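Local coordinates for pirin-like protein (Geobacillus kaustophilus, PDB 2P17) that is of unknown function but binds one iron ion per subunit and belongs to the pirin family of bicupin proteins, at residues S19-S24 and R49-V54; D37-L42 and L112-N117; S81-G86 and Y129-S134; T146-S151 and M169-V174; N189-I194 and L238-E243. All blocks are in the same frame, centred on the assembly; numbering follows the deposited sequence.

Interaction 1 of 5, residues S19-S24 and R49-V54; sequences SPIHRS and RGTFDV
T51 lays its methyl CG2 over one face of the H22 imidazole, 4.0 Å from the ring centroid, a CH-pi contact, and the same CG2 sits 3.8 Å above the plane of the F52 ring, over its centre. H22 holds CG anti to its backbone N (chi1 -176°), swinging the ring toward 49-54. F52 turns the edge of its ring to the face of H22, a T-shaped pair with centroids 5.1 Å apart and planes at 72°. D45 of strand 39-47 is hydrogen-bonded to H22 NE2 and helps set the rotation of the imidazole. Here strand 22-26 of the N-terminal cupin barrel meets the surface loop before strand 55-57. The F52 side chain is about 7 Å from the bound iron. I21 is the third residue of the type I turn S19-H22, where S19 OG accepts from I21 N in an ST turn. With CG1 between the backbone N and the carbonyl carbon, I21 slides CD1 past T51 OG1 at 3.5 Å, a hydroxyl bonded to E48 O.

Interaction 2 of 5, residues D37-L42 and L112-N117; sequences DPFLLL and LQLWVN
L41 puts CG between its backbone N and carbonyl carbon (chi1 65°), and W115 has CG anti to its carbonyl carbon (chi1 -72°), so the two side chains run side by side on the same face of the sheet. L41 CD2 lies over the six-membered ring of the indole, 3.6 Å from its centroid and 15° off the normal, a CH-pi contact. L40 CB lies near the indole plane at its edge and 3.9 Å from W115 CB. On the other face F39, L42, L114 and V116 pack together, with F39 CD1 3.8 Å from L114 CD1. Strands 39-47 and 109-117 are antiparallel neighbours of the N-terminal cupin barrel. P38, which follows a cis peptide bond, offers its O to N117 N in an almost straight bond of 2.8 Å. W115 N bonds to L41 O in the carbonyl plane, whereas L40 N reaches W115 O from above the W115 carbonyl plane. L41 N is buried without a partner. A water bridges D37 OD1 and N117 ND2, while N117 OD1 is taken by K123. The W115 ring also meets that of H57, an iron ligand, and Q113, hydrogen-bonded to T64, has its side chain about 5 Å from the iron.

Interaction 3 of 5, residues S81-G86 and Y129-S134; sequences STLGPG and YQNLRS
Strands 81-83 and 129-132 run roughly alongside at 37°, their axes 8.4 Å apart, too far for backbone pairing, so side chains span the gap. Y129, with CG anti to its backbone N, carries its hydroxyl to S81, whose OG donates to Y129 OH at 2.6 Å. N131 ND2 also donates to Y129 OH, and it reaches T82 O at 3.1 Å from above the carbonyl plane, both acceptors lying near its amide plane. One phenolic oxygen thus takes two donors, and Q89 OE1 is a further partner. A phenylalanine here removes the hydroxyl shared by S81, N131 and Q89, and would probably loosen the tie between the two strands. The contact links an outermost strand of the sheet that carries the iron ligands to strand 128-132, across the N-terminal cupin domain. R133 bends at chi2 (-66°) and swings its guanidinium over T82 O, one face toward the oxygen. NH2 donates in plane to T82 OG1 at 3.2 Å, while NH1 forms a salt bridge with D87. G86 has backbone angles (phi 89°) that would press a CB against the preceding carbonyl; G86 O lies 3.4 Å from S134 CB, and a water joins it to S134 OG.

Interaction 4 of 5, residues T146-S151 and M169-V174; sequences TIRVFS and MVEMIV
R148 and E171 stand side by side on one face of the antiparallel pair, both with CG anti to the backbone N. E171 stays extended (chi2 -176°), whereas R148 bends at chi3 (-69°), folding its head back so that NH1 meets E171 OE1 at 2.9 Å in a salt bridge. The oxygen lies near the guanidinium plane but is approached from above the carboxylate plane, the two planes being 73° apart. E171 OE2 is held by R236 and Y65, which would favour a charged carboxylate. F150 sets its ring beside the same group, CE2 3.7 Å from E171 OE1 at the ring edge. Strands 145-149 and 167-174 pair here in the C-terminal half of the bicupin, and a classic beta bulge shifts the register: F150 N and S151 N both donate to M169 O, the first nearly along its C=O axis, the second on a lone pair. Selenomethionine M169 runs fully extended, its SE 4.2 Å from F150 CB. On the other face I147 rests CG2 against V170 CB at 3.8 Å and sets CG1 beside CG of selenomethionine M172. Back on the R148 side, T146 OG1 approaches I173 CB at 3.7 Å, and a water links this hydroxyl to E171 O.

Interaction 5 of 5, residues N189-I194 and L238-E243; sequences NGFLYI and LLYAGE
Six backbone hydrogen bonds pair N189, F191 and Y193 with G242, Y240 and L238, each residue giving its N-H and receiving on its own carbonyl. Lengths stay near 2.9 Å, as for F191 N to Y240 O, which lies nearly along the C=O axis. G242 N meets N189 O from above the carbonyl plane. N189 ND2, in the side chain, turns away to D37 O and E35 O. G190 brings its CA within 3.8 Å of A241 CA, where a CB would clash with Y240 O and A241 CB. F191, with CG between the backbone N and the carbonyl carbon (chi1 64°), leans its ring on Y240: Y240 CB lies over its face, a CH-pi contact, and F191 CE1 is 3.4 Å from Y240 CD2, with planes at 24° but little overlap. An alanine at F191 removes this ring and would probably leave Y240 less firmly placed. In the C-terminal cupin barrel, strand 189-196 is flanked by 212-216 and strand 235-242 by 167-174, while Y240 packs against strand 109-117 of the N-terminal half.

How the interactions relate
Interactions 2 and 5 form the seam between the two cupin halves: their centres are 10 Å apart, D37 O lies 2.9 Å from N189 ND2, and L42 CD2 packs on F191 CE1 at 3.5 Å. Interaction 4 continues the C-terminal side, its strand 167-174 pairing with 235-242 of interaction 5 through V170 O and L239 N, 2.9 Å apart. Interaction 3 touches interaction 4 where G86 O meets F150 CZ at 3.4 Å. Interactions 1 and 2, centres 20 Å apart, both reach the iron site of H57 and H99, the F52 side chain about 7 Å and the Q113 side chain about 5 Å from the iron. Interactions 4 and 5 lie away from the metal.

Interaction 1 of 5, residues S19-S24 and R49-V54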
# COMPACT_ATOMS: atom_id res chain seq x y z
N SER A 19 15.80 16.41 6.64
CA SER A 19 16.74 17.35 6.03
C SER A 19 15.95 18.43 5.32
O SER A 19 14.72 18.36 5.23
CB SER A 19 17.66 16.61 5.04
OG SER A 19 17.00 16.35 3.81
N PRO A 20 16.64 19.46 4.79
CA PRO A 20 15.96 20.51 4.05
C PRO A 20 15.22 20.00 2.81
O PRO A 20 14.35 20.71 2.27
CB PRO A 20 17.11 21.44 3.64
CG PRO A 20 18.19 21.16 4.62
CD PRO A 20 18.08 19.71 4.92
N ILE A 21 15.54 18.79 2.37
CA ILE A 21 14.92 18.22 1.15
C ILE A 21 14.10 16.96 1.42
O ILE A 21 13.62 16.31 0.48
CB ILE A 21 15.98 17.97 0.03
CG1 ILE A 21 17.07 16.99 0.49
CG2 ILE A 21 16.58 19.30 -0.45
CD1 ILE A 21 17.99 16.53 -0.64
N HIS A 22 13.90 16.62 2.70
CA HIS A 22 13.27 15.34 3.04
C HIS A 22 12.54 15.35 4.37
O HIS A 22 13.12 15.63 5.41
CB HIS A 22 14.33 14.23 3.03
CG HIS A 22 13.81 12.85 3.26
ND1 HIS A 22 14.57 11.86 3.83
CD2 HIS A 22 12.61 12.29 2.98
CE1 HIS A 22 13.87 10.74 3.90
NE2 HIS A 22 12.67 10.98 3.40
N ARG A 23 11.24 15.08 4.30
CA ARG A 23 10.41 14.85 5.48
C ARG A 23 9.87 13.43 5.39
O ARG A 23 9.63 12.92 4.30
CB ARG A 23 9.25 15.85 5.54
CG ARG A 23 9.67 17.30 5.67
CD ARG A 23 8.48 18.21 5.93
NE ARG A 23 8.02 18.13 7.31
CZ ARG A 23 6.84 17.65 7.70
NH1 ARG A 23 5.96 17.21 6.82
NH2 ARG A 23 6.54 17.63 8.99
N SER A 24 9.66 12.79 6.54
CA SER A 24 9.16 11.42 6.51
C SER A 24 8.28 11.07 7.69
O SER A 24 8.34 11.72 8.73
CB SER A 24 10.30 10.40 6.40
OG SER A 24 11.14 10.47 7.53
N ARG A 49 14.84 16.05 -5.43
CA ARG A 49 15.93 15.44 -6.18
C ARG A 49 17.22 15.45 -5.35
O ARG A 49 17.58 16.47 -4.75
CB ARG A 49 16.15 16.17 -7.50
CG ARG A 49 17.04 15.43 -8.49
CD ARG A 49 16.89 16.02 -9.88
NE ARG A 49 17.71 15.35 -10.89
CZ ARG A 49 17.35 14.25 -11.55
NH1 ARG A 49 16.18 13.65 -11.32
NH2 ARG A 49 18.18 13.74 -12.46
N GLY A 50 17.88 14.29 -5.32
CA GLY A 50 19.15 14.13 -4.62
C GLY A 50 19.06 13.57 -3.21
O GLY A 50 20.08 13.36 -2.55
N THR A 51 17.83 13.33 -2.74
CA THR A 51 17.61 12.84 -1.38
C THR A 51 18.26 11.48 -1.13
O THR A 51 19.01 11.31 -0.16
CB THR A 51 16.10 12.76 -1.05
OG1 THR A 51 15.54 14.08 -1.06
CG2 THR A 51 15.89 12.15 0.33
N PHE A 52 17.95 10.52 -1.99
CA PHE A 52 18.39 9.14 -1.80
C PHE A 52 19.58 8.76 -2.66
O PHE A 52 19.80 9.32 -3.73
CB PHE A 52 17.23 8.17 -2.04
CG PHE A 52 16.10 8.33 -1.07
CD1 PHE A 52 16.28 8.02 0.27
CD2 PHE A 52 14.86 8.79 -1.50
CE1 PHE A 52 15.24 8.17 1.18
CE2 PHE A 52 13.82 8.94 -0.60
CZ PHE A 52 14.00 8.63 0.74
N ASP A 53 20.35 7.81 -2.15
CA ASP A 53 21.44 7.21 -2.89
C ASP A 53 21.01 5.83 -3.36
O ASP A 53 19.97 5.31 -2.95
CB ASP A 53 22.68 7.09 -2.00
CG ASP A 53 23.24 8.45 -1.61
OD1 ASP A 53 23.28 9.36 -2.47
OD2 ASP A 53 23.65 8.61 -0.44
N VAL A 54 21.82 5.23 -4.23
CA VAL A 54 21.56 3.88 -4.71
C VAL A 54 21.81 2.91 -3.56
O VAL A 54 22.83 3.00 -2.87
CB VAL A 54 22.46 3.56 -5.92
CG1 VAL A 54 22.37 2.09 -6.28
CG2 VAL A 54 22.09 4.43 -7.12

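Interaction 2 of 5, residues D37-L42 and L112-N117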
# COMPACT_ATOMS: atom_id res chain seq x y z
N ASP A 37 2.75 -8.94 9.37
CA ASP A 37 2.97 -10.04 8.42
C ASP A 37 1.81 -10.09 7.42
O ASP A 37 0.67 -10.30 7.84
CB ASP A 37 3.06 -11.33 9.24
CG ASP A 37 3.49 -12.55 8.44
OD1 ASP A 37 3.86 -12.41 7.26
OD2 ASP A 37 3.44 -13.67 9.02
N PRO A 38 2.08 -10.00 6.10
CA PRO A 38 3.36 -10.06 5.41
C PRO A 38 4.09 -8.74 5.20
O PRO A 38 5.12 -8.71 4.51
CB PRO A 38 2.96 -10.62 4.03
CG PRO A 38 1.59 -9.97 3.78
CD PRO A 38 0.94 -9.88 5.15
N PHE A 39 3.58 -7.65 5.77
CA PHE A 39 4.21 -6.33 5.56
C PHE A 39 5.30 -6.09 6.58
O PHE A 39 5.20 -6.55 7.72
CB PHE A 39 3.14 -5.24 5.59
CG PHE A 39 2.01 -5.52 4.66
CD1 PHE A 39 2.24 -5.61 3.29
CD2 PHE A 39 0.74 -5.77 5.13
CE1 PHE A 39 1.21 -5.90 2.40
CE2 PHE A 39 -0.29 -6.06 4.24
CZ PHE A 39 -0.06 -6.12 2.88
N LEU A 40 6.37 -5.41 6.16
CA LEU A 40 7.51 -5.19 7.04
C LEU A 40 7.61 -3.75 7.50
O LEU A 40 8.13 -3.47 8.58
CB LEU A 40 8.81 -5.63 6.35
CG LEU A 40 8.92 -7.12 6.06
CD1 LEU A 40 10.05 -7.36 5.08
CD2 LEU A 40 9.11 -7.94 7.35
N LEU A 41 7.13 -2.84 6.66
CA LEU A 41 7.09 -1.42 7.01
C LEU A 41 6.32 -0.65 5.94
O LEU A 41 6.11 -1.14 4.83
CB LEU A 41 8.49 -0.83 7.21
CG LEU A 41 9.47 -0.74 6.05
CD1 LEU A 41 9.20 0.48 5.17
CD2 LEU A 41 10.91 -0.67 6.58
N LEU A 42 5.87 0.54 6.32
CA LEU A 42 5.26 1.46 5.36
C LEU A 42 5.71 2.85 5.77
O LEU A 42 5.44 3.27 6.90
CB LEU A 42 3.73 1.37 5.38
CG LEU A 42 3.01 2.36 4.46
CD1 LEU A 42 3.39 2.21 2.98
CD2 LEU A 42 1.51 2.21 4.62
N LEU A 112 4.28 6.82 -0.74
CA LEU A 112 4.16 5.80 0.30
C LEU A 112 4.94 4.58 -0.15
O LEU A 112 4.67 4.08 -1.24
CB LEU A 112 2.70 5.43 0.52
CG LEU A 112 1.89 6.51 1.23
CD1 LEU A 112 0.42 6.31 0.99
CD2 LEU A 112 2.21 6.52 2.73
N GLN A 113 5.89 4.13 0.66
CA GLN A 113 6.76 3.00 0.32
C GLN A 113 6.50 1.83 1.26
O GLN A 113 6.81 1.91 2.45
CB GLN A 113 8.22 3.44 0.42
CG GLN A 113 9.22 2.37 0.03
CD GLN A 113 9.44 2.31 -1.46
OE1 GLN A 113 8.55 2.65 -2.25
NE2 GLN A 113 10.62 1.88 -1.87
N LEU A 114 5.96 0.75 0.71
CA LEU A 114 5.62 -0.46 1.47
C LEU A 114 6.68 -1.53 1.23
O LEU A 114 7.15 -1.69 0.10
CB LEU A 114 4.26 -0.97 0.98
CG LEU A 114 3.73 -2.25 1.59
CD1 LEU A 114 3.09 -1.96 2.95
CD2 LEU A 114 2.71 -2.90 0.65
N TRP A 115 7.06 -2.24 2.28
CA TRP A 115 7.89 -3.45 2.12
C TRP A 115 7.06 -4.67 2.40
O TRP A 115 6.32 -4.73 3.39
CB TRP A 115 9.06 -3.45 3.10
CG TRP A 115 10.15 -2.46 2.80
CD1 TRP A 115 10.11 -1.43 1.91
CD2 TRP A 115 11.43 -2.40 3.44
NE1 TRP A 115 11.31 -0.74 1.94
CE2 TRP A 115 12.13 -1.32 2.87
CE3 TRP A 115 12.05 -3.18 4.43
CZ2 TRP A 115 13.44 -0.98 3.27
CZ3 TRP A 115 13.35 -2.84 4.83
CH2 TRP A 115 14.02 -1.75 4.24
N VAL A 116 7.19 -5.65 1.52
CA VAL A 116 6.49 -6.92 1.67
C VAL A 116 7.53 -8.01 1.83
O VAL A 116 8.50 -8.07 1.07
CB VAL A 116 5.62 -7.23 0.44
CG1 VAL A 116 4.75 -8.47 0.69
CG2 VAL A 116 4.75 -6.04 0.05
N ASN A 117 7.37 -8.88 2.82
CA ASN A 117 8.32 -9.97 3.00
C ASN A 117 8.17 -11.00 1.90
O ASN A 117 7.07 -11.21 1.38
CB ASN A 117 8.10 -10.63 4.36
CG ASN A 117 9.31 -11.40 4.84
OD1 ASN A 117 10.41 -11.26 4.30
ND2 ASN A 117 9.11 -12.21 5.88
O HOH W 1 6.59 -11.59 7.37

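Interaction 3 of 5, residues S81-G86 and Y129-S134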
# COMPACT_ATOMS: atom_id res chain seq x y z
N SER A 81 12.66 3.95 -15.20
CA SER A 81 11.24 4.14 -15.44
C SER A 81 10.78 5.42 -14.75
O SER A 81 11.56 6.05 -14.03
CB SER A 81 10.45 2.95 -14.91
OG SER A 81 10.40 2.97 -13.50
N THR A 82 9.54 5.81 -14.98
CA THR A 82 8.96 6.98 -14.32
C THR A 82 7.59 6.66 -13.74
O THR A 82 6.92 5.73 -14.20
CB THR A 82 8.83 8.19 -15.26
OG1 THR A 82 8.06 7.83 -16.41
CG2 THR A 82 10.21 8.72 -15.70
N LEU A 83 7.22 7.43 -12.73
CA LEU A 83 5.89 7.35 -12.11
C LEU A 83 5.38 8.75 -11.91
O LEU A 83 6.14 9.65 -11.57
CB LEU A 83 5.94 6.68 -10.73
CG LEU A 83 6.08 5.16 -10.54
CD1 LEU A 83 5.91 4.81 -9.08
CD2 LEU A 83 5.11 4.33 -11.38
N GLY A 84 4.08 8.93 -12.12
CA GLY A 84 3.42 10.20 -11.80
C GLY A 84 2.37 10.04 -10.72
O GLY A 84 2.22 8.95 -10.14
N PRO A 85 1.64 11.13 -10.42
CA PRO A 85 0.62 11.09 -9.39
C PRO A 85 -0.39 9.97 -9.60
O PRO A 85 -0.96 9.85 -10.68
CB PRO A 85 -0.05 12.47 -9.50
CG PRO A 85 1.04 13.34 -9.97
CD PRO A 85 1.79 12.49 -10.97
N GLY A 86 -0.58 9.16 -8.56
CA GLY A 86 -1.53 8.06 -8.60
C GLY A 86 -0.99 6.74 -9.12
O GLY A 86 -1.70 5.74 -9.11
N TYR A 129 10.57 -6.05 -11.96
CA TYR A 129 9.99 -4.73 -11.80
C TYR A 129 8.70 -4.66 -12.58
O TYR A 129 8.63 -5.09 -13.74
CB TYR A 129 10.97 -3.66 -12.29
CG TYR A 129 10.41 -2.26 -12.20
CD1 TYR A 129 10.33 -1.59 -10.97
CD2 TYR A 129 9.95 -1.60 -13.34
CE1 TYR A 129 9.81 -0.32 -10.89
CE2 TYR A 129 9.41 -0.32 -13.27
CZ TYR A 129 9.36 0.32 -12.04
OH TYR A 129 8.85 1.59 -11.95
N GLN A 130 7.66 -4.14 -11.93
CA GLN A 130 6.37 -3.89 -12.58
C GLN A 130 5.99 -2.43 -12.40
O GLN A 130 5.93 -1.93 -11.28
CB GLN A 130 5.28 -4.78 -11.99
CG GLN A 130 5.60 -6.24 -11.99
CD GLN A 130 4.52 -7.03 -11.31
OE1 GLN A 130 3.42 -7.20 -11.87
NE2 GLN A 130 4.80 -7.53 -10.11
N ASN A 131 5.76 -1.75 -13.52
CA ASN A 131 5.28 -0.38 -13.52
C ASN A 131 3.76 -0.40 -13.68
O ASN A 131 3.24 -0.87 -14.70
CB ASN A 131 5.96 0.41 -14.64
CG ASN A 131 5.73 1.90 -14.53
OD1 ASN A 131 4.70 2.41 -14.95
ND2 ASN A 131 6.70 2.61 -13.96
N LEU A 132 3.05 0.08 -12.67
CA LEU A 132 1.60 -0.05 -12.60
C LEU A 132 0.92 1.30 -12.73
O LEU A 132 0.63 1.96 -11.74
CB LEU A 132 1.19 -0.75 -11.29
CG LEU A 132 1.85 -2.10 -11.01
CD1 LEU A 132 1.47 -2.61 -9.62
CD2 LEU A 132 1.53 -3.13 -12.10
N ARG A 133 0.70 1.73 -13.96
CA ARG A 133 0.06 3.01 -14.21
C ARG A 133 -1.39 2.96 -13.77
O ARG A 133 -2.12 2.01 -14.06
CB ARG A 133 0.16 3.38 -15.69
CG ARG A 133 1.57 3.49 -16.18
CD ARG A 133 2.31 4.65 -15.55
NE ARG A 133 3.60 4.85 -16.20
CZ ARG A 133 4.37 5.93 -16.07
NH1 ARG A 133 3.99 6.93 -15.29
NH2 ARG A 133 5.52 5.98 -16.72
N SER A 134 -1.81 4.00 -13.07
CA SER A 134 -3.18 4.09 -12.58
C SER A 134 -4.19 3.78 -13.69
O SER A 134 -5.11 2.99 -13.51
CB SER A 134 -3.42 5.49 -12.01
OG SER A 134 -4.75 5.64 -11.56
O HOH W 2 8.10 4.43 -17.25
O HOH W 3 -4.42 6.27 -9.01

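Interaction 4 of 5, residues T146-S151 and M169-V174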
# COMPACT_ATOMS: atom_id res chain seq x y z
N THR A 146 -15.19 4.81 -6.72
CA THR A 146 -14.35 3.98 -7.58
C THR A 146 -13.36 3.26 -6.71
O THR A 146 -12.83 3.83 -5.74
CB THR A 146 -13.62 4.78 -8.67
OG1 THR A 146 -12.87 5.83 -8.07
CG2 THR A 146 -14.59 5.38 -9.67
N ILE A 147 -13.15 1.99 -7.01
CA ILE A 147 -12.17 1.17 -6.32
C ILE A 147 -11.22 0.66 -7.39
O ILE A 147 -11.59 -0.19 -8.21
CB ILE A 147 -12.83 -0.01 -5.56
CG1 ILE A 147 -13.87 0.52 -4.56
CG2 ILE A 147 -11.76 -0.84 -4.84
CD1 ILE A 147 -15.29 0.46 -5.11
N ARG A 148 -10.00 1.21 -7.39
CA ARG A 148 -8.98 0.87 -8.39
C ARG A 148 -8.09 -0.20 -7.80
O ARG A 148 -7.58 -0.06 -6.69
CB ARG A 148 -8.17 2.12 -8.73
CG ARG A 148 -7.19 1.93 -9.87
CD ARG A 148 -6.59 3.27 -10.26
NE ARG A 148 -7.58 4.14 -10.90
CZ ARG A 148 -8.19 5.19 -10.34
NH1 ARG A 148 -7.96 5.57 -9.07
NH2 ARG A 148 -9.06 5.87 -11.07
N VAL A 149 -7.93 -1.30 -8.53
CA VAL A 149 -7.24 -2.46 -8.00
C VAL A 149 -5.81 -2.49 -8.55
O VAL A 149 -5.60 -2.72 -9.73
CB VAL A 149 -7.98 -3.78 -8.35
CG1 VAL A 149 -7.34 -4.96 -7.62
CG2 VAL A 149 -9.47 -3.66 -8.00
N PHE A 150 -4.84 -2.28 -7.66
CA PHE A 150 -3.42 -2.33 -8.03
C PHE A 150 -2.82 -3.71 -7.87
O PHE A 150 -1.84 -4.04 -8.54
CB PHE A 150 -2.62 -1.30 -7.24
CG PHE A 150 -2.79 0.10 -7.74
CD1 PHE A 150 -2.04 0.54 -8.82
CD2 PHE A 150 -3.71 0.97 -7.16
CE1 PHE A 150 -2.17 1.83 -9.31
CE2 PHE A 150 -3.86 2.28 -7.65
CZ PHE A 150 -3.10 2.70 -8.73
N SER A 151 -3.40 -4.50 -6.98
CA SER A 151 -2.97 -5.88 -6.76
C SER A 151 -4.10 -6.65 -6.12
O SER A 151 -4.90 -6.09 -5.36
CB SER A 151 -1.73 -5.92 -5.86
OG SER A 151 -1.20 -7.24 -5.80
N MSE A 169 -4.28 -4.69 -2.92
CA MSE A 169 -3.99 -3.28 -2.77
C MSE A 169 -4.97 -2.53 -3.65
O MSE A 169 -5.00 -2.72 -4.86
CB MSE A 169 -2.56 -2.94 -3.19
CG MSE A 169 -2.25 -1.45 -3.07
SE MSE A 169 -0.43 -1.12 -3.70
CE MSE A 169 -0.39 0.81 -3.46
N VAL A 170 -5.81 -1.73 -3.00
CA VAL A 170 -6.84 -0.99 -3.70
C VAL A 170 -6.85 0.47 -3.30
O VAL A 170 -6.58 0.82 -2.15
CB VAL A 170 -8.26 -1.59 -3.49
CG1 VAL A 170 -8.35 -3.05 -4.00
CG2 VAL A 170 -8.72 -1.49 -2.05
N GLU A 171 -7.15 1.32 -4.27
CA GLU A 171 -7.36 2.73 -4.01
C GLU A 171 -8.85 3.05 -4.10
O GLU A 171 -9.48 2.78 -5.12
CB GLU A 171 -6.57 3.56 -5.00
CG GLU A 171 -6.70 5.07 -4.80
CD GLU A 171 -5.98 5.83 -5.87
OE1 GLU A 171 -5.91 5.30 -7.00
OE2 GLU A 171 -5.51 6.95 -5.59
N MSE A 172 -9.40 3.62 -3.03
CA MSE A 172 -10.81 3.99 -3.01
C MSE A 172 -10.96 5.49 -3.04
O MSE A 172 -10.29 6.20 -2.28
CB MSE A 172 -11.49 3.47 -1.76
CG MSE A 172 -11.40 1.99 -1.59
SE MSE A 172 -12.57 1.50 -0.13
CE MSE A 172 -11.78 -0.11 0.22
N ILE A 173 -11.83 5.96 -3.92
CA ILE A 173 -12.27 7.35 -3.94
C ILE A 173 -13.78 7.30 -3.75
O ILE A 173 -14.50 6.73 -4.58
CB ILE A 173 -11.91 8.06 -5.25
CG1 ILE A 173 -10.39 8.02 -5.50
CG2 ILE A 173 -12.40 9.50 -5.20
CD1 ILE A 173 -9.95 8.58 -6.87
N VAL A 174 -14.24 7.88 -2.64
CA VAL A 174 -15.61 7.67 -2.20
C VAL A 174 -16.27 9.02 -1.95
O VAL A 174 -15.72 9.85 -1.22
CB VAL A 174 -15.66 6.81 -0.92
CG1 VAL A 174 -17.09 6.43 -0.58
CG2 VAL A 174 -14.81 5.53 -1.08
O HOH W 4 -10.24 4.79 -7.21

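Interaction 5 of 5, residues N189-I194 and L238-E243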
# COMPACT_ATOMS: atom_id res chain seq x y z
N ASN A 189 -4.13 -10.22 6.52
CA ASN A 189 -3.79 -9.24 7.53
C ASN A 189 -3.64 -7.91 6.82
O ASN A 189 -2.96 -7.84 5.80
CB ASN A 189 -2.49 -9.67 8.22
CG ASN A 189 -2.11 -8.77 9.40
OD1 ASN A 189 -2.95 -8.11 10.01
ND2 ASN A 189 -0.83 -8.78 9.75
N GLY A 190 -4.27 -6.86 7.33
CA GLY A 190 -4.19 -5.60 6.61
C GLY A 190 -4.59 -4.36 7.37
O GLY A 190 -4.84 -4.38 8.58
N PHE A 191 -4.66 -3.27 6.62
CA PHE A 191 -4.90 -1.96 7.17
C PHE A 191 -5.23 -1.05 6.00
O PHE A 191 -5.06 -1.42 4.83
CB PHE A 191 -3.65 -1.45 7.91
CG PHE A 191 -2.46 -1.25 7.02
CD1 PHE A 191 -2.25 -0.02 6.41
CD2 PHE A 191 -1.60 -2.30 6.72
CE1 PHE A 191 -1.19 0.18 5.54
CE2 PHE A 191 -0.53 -2.13 5.84
CZ PHE A 191 -0.32 -0.89 5.26
N LEU A 192 -5.66 0.16 6.30
CA LEU A 192 -5.79 1.18 5.26
C LEU A 192 -5.14 2.48 5.71
O LEU A 192 -4.98 2.70 6.91
CB LEU A 192 -7.26 1.38 4.81
CG LEU A 192 -8.28 1.79 5.87
CD1 LEU A 192 -8.23 3.29 6.18
CD2 LEU A 192 -9.69 1.38 5.43
N TYR A 193 -4.76 3.31 4.76
CA TYR A 193 -4.20 4.61 5.07
C TYR A 193 -4.98 5.67 4.31
O TYR A 193 -5.21 5.53 3.11
CB TYR A 193 -2.70 4.67 4.70
CG TYR A 193 -2.11 6.02 4.95
CD1 TYR A 193 -1.83 6.45 6.24
CD2 TYR A 193 -1.87 6.90 3.88
CE1 TYR A 193 -1.30 7.70 6.47
CE2 TYR A 193 -1.35 8.18 4.11
CZ TYR A 193 -1.06 8.56 5.41
OH TYR A 193 -0.54 9.81 5.67
N ILE A 194 -5.40 6.72 5.01
CA ILE A 194 -6.28 7.71 4.42
C ILE A 194 -5.48 8.88 3.87
O ILE A 194 -4.75 9.54 4.61
CB ILE A 194 -7.36 8.20 5.43
CG1 ILE A 194 -8.17 7.00 5.93
CG2 ILE A 194 -8.28 9.20 4.75
CD1 ILE A 194 -9.09 7.32 7.09
N LEU A 238 -5.89 4.23 0.57
CA LEU A 238 -5.28 3.00 0.09
C LEU A 238 -5.49 1.90 1.11
O LEU A 238 -5.23 2.09 2.29
CB LEU A 238 -3.78 3.21 -0.16
CG LEU A 238 -3.41 4.15 -1.30
CD1 LEU A 238 -1.95 4.55 -1.16
CD2 LEU A 238 -3.69 3.52 -2.65
N LEU A 239 -5.97 0.75 0.65
CA LEU A 239 -6.14 -0.42 1.50
C LEU A 239 -5.13 -1.48 1.08
O LEU A 239 -5.01 -1.80 -0.11
CB LEU A 239 -7.57 -0.98 1.39
CG LEU A 239 -7.99 -2.18 2.25
CD1 LEU A 239 -9.48 -2.13 2.55
CD2 LEU A 239 -7.63 -3.50 1.57
N TYR A 240 -4.41 -2.02 2.07
CA TYR A 240 -3.39 -3.04 1.83
C TYR A 240 -3.73 -4.24 2.70
O TYR A 240 -3.92 -4.08 3.90
CB TYR A 240 -2.03 -2.56 2.29
CG TYR A 240 -1.46 -1.32 1.65
CD1 TYR A 240 -0.58 -1.41 0.57
CD2 TYR A 240 -1.74 -0.05 2.16
CE1 TYR A 240 0.02 -0.26 0.02
CE2 TYR A 240 -1.15 1.10 1.61
CZ TYR A 240 -0.28 0.98 0.54
OH TYR A 240 0.30 2.12 0.01
N ALA A 241 -3.79 -5.44 2.12
CA ALA A 241 -4.01 -6.63 2.92
C ALA A 241 -3.32 -7.79 2.23
O ALA A 241 -3.32 -7.86 1.01
CB ALA A 241 -5.49 -6.91 3.07
N GLY A 242 -2.72 -8.68 3.00
CA GLY A 242 -1.98 -9.76 2.38
C GLY A 242 -2.01 -11.04 3.18
O GLY A 242 -2.39 -11.06 4.35
N GLU A 243 -1.57 -12.11 2.54
CA GLU A 243 -1.51 -13.41 3.19
C GLU A 243 -0.25 -13.49 4.04
O GLU A 243 0.85 -13.38 3.51
CB GLU A 243 -1.47 -14.48 2.12
CG GLU A 243 -1.33 -15.88 2.65
CD GLU A 243 -1.50 -16.89 1.55
OE1 GLU A 243 -0.51 -17.17 0.86
OE2 GLU A 243 -2.64 -17.39 1.38